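Local coordinates for protein putative NADPH-dependent oxidoreductase (Desulfitobacterium hafniense DCB-2, PDB 3DB2) that is a putative NADPH-dependent oxidoreductase, probably binding its dinucleotide cofactor through a Rossmann-fold domain, at residues Val6-Ala17 with Asp66-Val74. Numbering follows the deposited sequence.
Sequences VGVAAIGLGRWA and DVEMVIITV
Glu68 reaches across to the start of strand 6-11, where its OE2 takes the Gly7 N-H at 3.2 Å on the anti side of the carboxylate, 34° out of its plane. CG anti to the carbonyl carbon, chi1 -50°, carries the carboxylate to that N-H; CB, placed by the backbone, rests against Val6 CG1. The same OE2 forms a salt bridge to Arg315 of helix 302-316. Gly7 O is gripped twice, by Glu68 N from the flank and by Met69 N almost head-on. From there the parallel strands 6-11 and 69-72 alternate bonds down to Thr73 N, which meets Ile11 O at 2.9 Å.

On one face, Met69, a selenomethionine, lies alongside Val8, pointing the same way; its bend at chi3 (-36°) brings CE to 3.7 Å from Val8 CG1 and also against Val6 CG1. Ile71 slants over Val8, CD1 on CB at 3.8 Å. On the other face Ile11 CD1 packs on Val70 CG1 at 3.6 Å, while Ile11 CG2 runs beside Val74 CG1 and Ala9 CB rests against both methyls of Val67.

At the C-terminal ends, Thr73 OG1 donates to Gly12 O at 2.6 Å and Ala17 CB touches the same hydroxyl. Thr73 CG2 meets Trp16 CD1, and a water accepts from Ala17 N and donates to Thr73 O. Were Glu68 an alanine, the Gly7 N-H would probably lose this acceptor and Arg315 this carboxylate. Backbone hydrogen bonds join the fold's two central strands, with apolar side chains packed on both faces. The threonine hydroxyl holds the glycine turn at Gly12, and the water links Thr73 to the first turn of the following helix; Gly12, Gly14 and Ala17 match the GxGxxA pattern of dinucleotide-binding Rossmann folds, and this turn probably receives the cofactor.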
loop_
_atom_site.group_PDB
_atom_site.type_symbol
_atom_site.label_atom_id
_atom_site.label_comp_id
_atom_site.label_asym_id
_atom_site.label_seq_id
_atom_site.Cartn_x
_atom_site.Cartn_y
_atom_site.Cartn_z
ATOM N N VAL C 6 37.216 6.455 19.992
ATOM C CA VAL C 6 36.306 6.803 21.086
ATOM C C VAL C 6 36.092 5.526 21.883
ATOM O O VAL C 6 35.831 4.499 21.251
ATOM C CB VAL C 6 34.952 7.366 20.618
ATOM C CG1 VAL C 6 33.915 7.335 21.739
ATOM C CG2 VAL C 6 35.064 8.794 20.109
ATOM N N GLY C 7 36.184 5.609 23.200
ATOM C CA GLY C 7 35.971 4.478 24.079
ATOM C C GLY C 7 34.505 4.193 24.343
ATOM O O GLY C 7 33.758 5.057 24.803
ATOM N N VAL C 8 34.078 2.959 24.081
ATOM C CA VAL C 8 32.654 2.638 24.191
ATOM C C VAL C 8 32.430 1.481 25.139
ATOM O O VAL C 8 33.331 0.649 25.333
ATOM C CB VAL C 8 32.045 2.356 22.799
ATOM C CG1 VAL C 8 32.297 3.574 21.905
ATOM C CG2 VAL C 8 32.597 1.113 22.141
ATOM N N ALA C 9 31.259 1.447 25.746
ATOM C CA ALA C 9 30.831 0.347 26.612
ATOM C C ALA C 9 29.485 -0.177 26.103
ATOM O O ALA C 9 28.638 0.655 25.780
ATOM C CB ALA C 9 30.636 0.694 28.070
ATOM N N ALA C 10 29.344 -1.489 26.094
ATOM C CA ALA C 10 28.144 -2.189 25.688
ATOM C C ALA C 10 27.304 -2.452 26.939
ATOM O O ALA C 10 27.753 -3.077 27.881
ATOM C CB ALA C 10 28.393 -3.490 24.927
ATOM N N ILE C 11 26.089 -1.941 26.941
ATOM C CA ILE C 11 25.124 -2.210 27.992
ATOM C C ILE C 11 23.914 -2.955 27.454
ATOM O O ILE C 11 23.179 -2.461 26.596
ATOM C CB ILE C 11 24.746 -0.893 28.695
ATOM C CG1 ILE C 11 25.944 -0.304 29.444
ATOM C CG2 ILE C 11 23.568 -1.104 29.615
ATOM C CD1 ILE C 11 25.834 1.173 29.720
ATOM N N GLY C 12 23.720 -4.177 27.960
ATOM C CA GLY C 12 22.595 -5.015 27.524
ATOM C C GLY C 12 23.204 -6.033 26.569
ATOM O O GLY C 12 23.535 -5.758 25.409
ATOM N N LEU C 13 23.451 -7.261 27.030
ATOM C CA LEU C 13 24.298 -8.117 26.176
ATOM C C LEU C 13 23.514 -9.304 25.637
ATOM O O LEU C 13 23.958 -10.453 25.695
ATOM C CB LEU C 13 25.520 -8.509 26.982
ATOM C CG LEU C 13 26.285 -7.342 27.618
ATOM C CD1 LEU C 13 27.440 -7.873 28.444
ATOM C CD2 LEU C 13 26.792 -6.386 26.554
ATOM N N GLY C 14 22.333 -9.023 25.097
ATOM C CA GLY C 14 21.540 -9.926 24.295
ATOM C C GLY C 14 22.077 -10.099 22.890
ATOM O O GLY C 14 23.145 -9.699 22.457
ATOM N N ARG C 15 21.303 -10.774 22.066
ATOM C CA ARG C 15 21.565 -11.059 20.669
ATOM C C ARG C 15 21.983 -9.808 19.915
ATOM O O ARG C 15 23.036 -9.784 19.302
ATOM C CB ARG C 15 20.272 -11.655 20.061
ATOM N N TRP C 16 21.145 -8.777 19.957
ATOM C CA TRP C 16 21.390 -7.561 19.191
ATOM C C TRP C 16 22.685 -6.911 19.636
ATOM O O TRP C 16 23.395 -6.338 18.809
ATOM C CB TRP C 16 20.192 -6.589 19.300
ATOM C CG TRP C 16 20.376 -5.498 18.276
ATOM C CD1 TRP C 16 20.576 -4.171 18.538
ATOM C CD2 TRP C 16 20.382 -5.654 16.847
ATOM N NE1 TRP C 16 20.705 -3.490 17.353
ATOM C CE2 TRP C 16 20.588 -4.378 16.306
ATOM C CE3 TRP C 16 20.229 -6.749 15.982
ATOM C CZ2 TRP C 16 20.647 -4.167 14.928
ATOM C CZ3 TRP C 16 20.287 -6.550 14.609
ATOM C CH2 TRP C 16 20.495 -5.255 14.119
ATOM N N ALA C 17 23.071 -7.009 20.915
ATOM C CA ALA C 17 24.376 -6.479 21.289
ATOM C C ALA C 17 25.534 -7.039 20.501
ATOM O O ALA C 17 26.524 -6.370 20.218
ATOM C CB ALA C 17 24.615 -6.768 22.775
ATOM N N ASP C 66 37.763 6.189 30.361
ATOM C CA ASP C 66 37.973 5.905 28.951
ATOM C C ASP C 66 36.664 5.389 28.344
ATOM O O ASP C 66 36.575 5.144 27.143
ATOM C CB ASP C 66 39.143 4.954 28.694
ATOM C CG ASP C 66 39.169 3.701 29.533
ATOM O OD1 ASP C 66 38.390 3.640 30.504
ATOM O OD2 ASP C 66 39.976 2.794 29.209
ATOM N N VAL C 67 35.613 5.250 29.148
ATOM C CA VAL C 67 34.297 5.030 28.516
ATOM C C VAL C 67 33.698 6.402 28.192
ATOM O O VAL C 67 33.318 7.109 29.118
ATOM C CB VAL C 67 33.354 4.198 29.382
ATOM C CG1 VAL C 67 31.912 4.296 28.889
ATOM C CG2 VAL C 67 33.819 2.754 29.345
ATOM N N GLU C 68 33.665 6.735 26.901
ATOM C CA GLU C 68 33.156 8.031 26.473
ATOM C C GLU C 68 31.689 7.932 26.021
ATOM O O GLU C 68 30.951 8.916 26.139
ATOM C CB GLU C 68 34.013 8.627 25.354
ATOM C CG GLU C 68 35.506 8.627 25.654
ATOM C CD GLU C 68 36.309 9.277 24.549
ATOM O OE1 GLU C 68 36.117 10.497 24.348
ATOM O OE2 GLU C 68 37.124 8.579 23.908
HETATM N N MSE C 69 31.335 6.774 25.494
HETATM C CA MSE C 69 30.013 6.560 24.913
HETATM C C MSE C 69 29.504 5.181 25.356
HETATM O O MSE C 69 30.267 4.206 25.388
HETATM C CB MSE C 69 30.099 6.486 23.380
HETATM C CG MSE C 69 28.737 6.281 22.707
HETATM SE SE MSE C 69 28.863 5.504 20.914
HETATM C CE MSE C 69 30.469 6.362 20.302
ATOM N N VAL C 70 28.220 5.097 25.655
ATOM C CA VAL C 70 27.590 3.801 25.900
ATOM C C VAL C 70 26.698 3.417 24.712
ATOM O O VAL C 70 26.085 4.246 24.053
ATOM C CB VAL C 70 26.759 3.778 27.186
ATOM C CG1 VAL C 70 27.647 3.998 28.415
ATOM C CG2 VAL C 70 25.668 4.845 27.164
ATOM N N ILE C 71 26.633 2.107 24.491
ATOM C CA ILE C 71 25.839 1.500 23.413
ATOM C C ILE C 71 24.781 0.635 24.077
ATOM O O ILE C 71 25.061 -0.474 24.557
ATOM C CB ILE C 71 26.780 0.749 22.474
ATOM C CG1 ILE C 71 27.789 1.710 21.795
ATOM C CG2 ILE C 71 26.008 -0.071 21.440
ATOM C CD1 ILE C 71 28.892 1.026 21.055
ATOM N N ILE C 72 23.562 1.149 24.171
ATOM C CA ILE C 72 22.477 0.620 24.969
ATOM C C ILE C 72 21.545 -0.241 24.133
ATOM O O ILE C 72 20.827 0.262 23.265
ATOM C CB ILE C 72 21.676 1.760 25.647
ATOM C CG1 ILE C 72 22.593 2.599 26.541
ATOM C CG2 ILE C 72 20.452 1.280 26.414
ATOM C CD1 ILE C 72 21.967 3.877 27.053
ATOM N N THR C 73 21.564 -1.528 24.404
ATOM C CA THR C 73 20.747 -2.527 23.725
ATOM C C THR C 73 19.960 -3.335 24.758
ATOM O O THR C 73 19.975 -4.559 24.717
ATOM C CB THR C 73 21.598 -3.466 22.860
ATOM O OG1 THR C 73 22.672 -4.028 23.609
ATOM C CG2 THR C 73 22.336 -2.742 21.722
ATOM N N VAL C 74 19.322 -2.635 25.665
ATOM C CA VAL C 74 18.494 -3.176 26.736
ATOM C C VAL C 74 17.030 -3.121 26.320
ATOM O O VAL C 74 16.780 -2.454 25.302
ATOM C CB VAL C 74 18.716 -2.371 28.020
ATOM C CG1 VAL C 74 20.192 -2.300 28.386
ATOM C CG2 VAL C 74 18.132 -0.969 27.832
HETATM O O HOH W 1 21.028 -7.006 23.087
#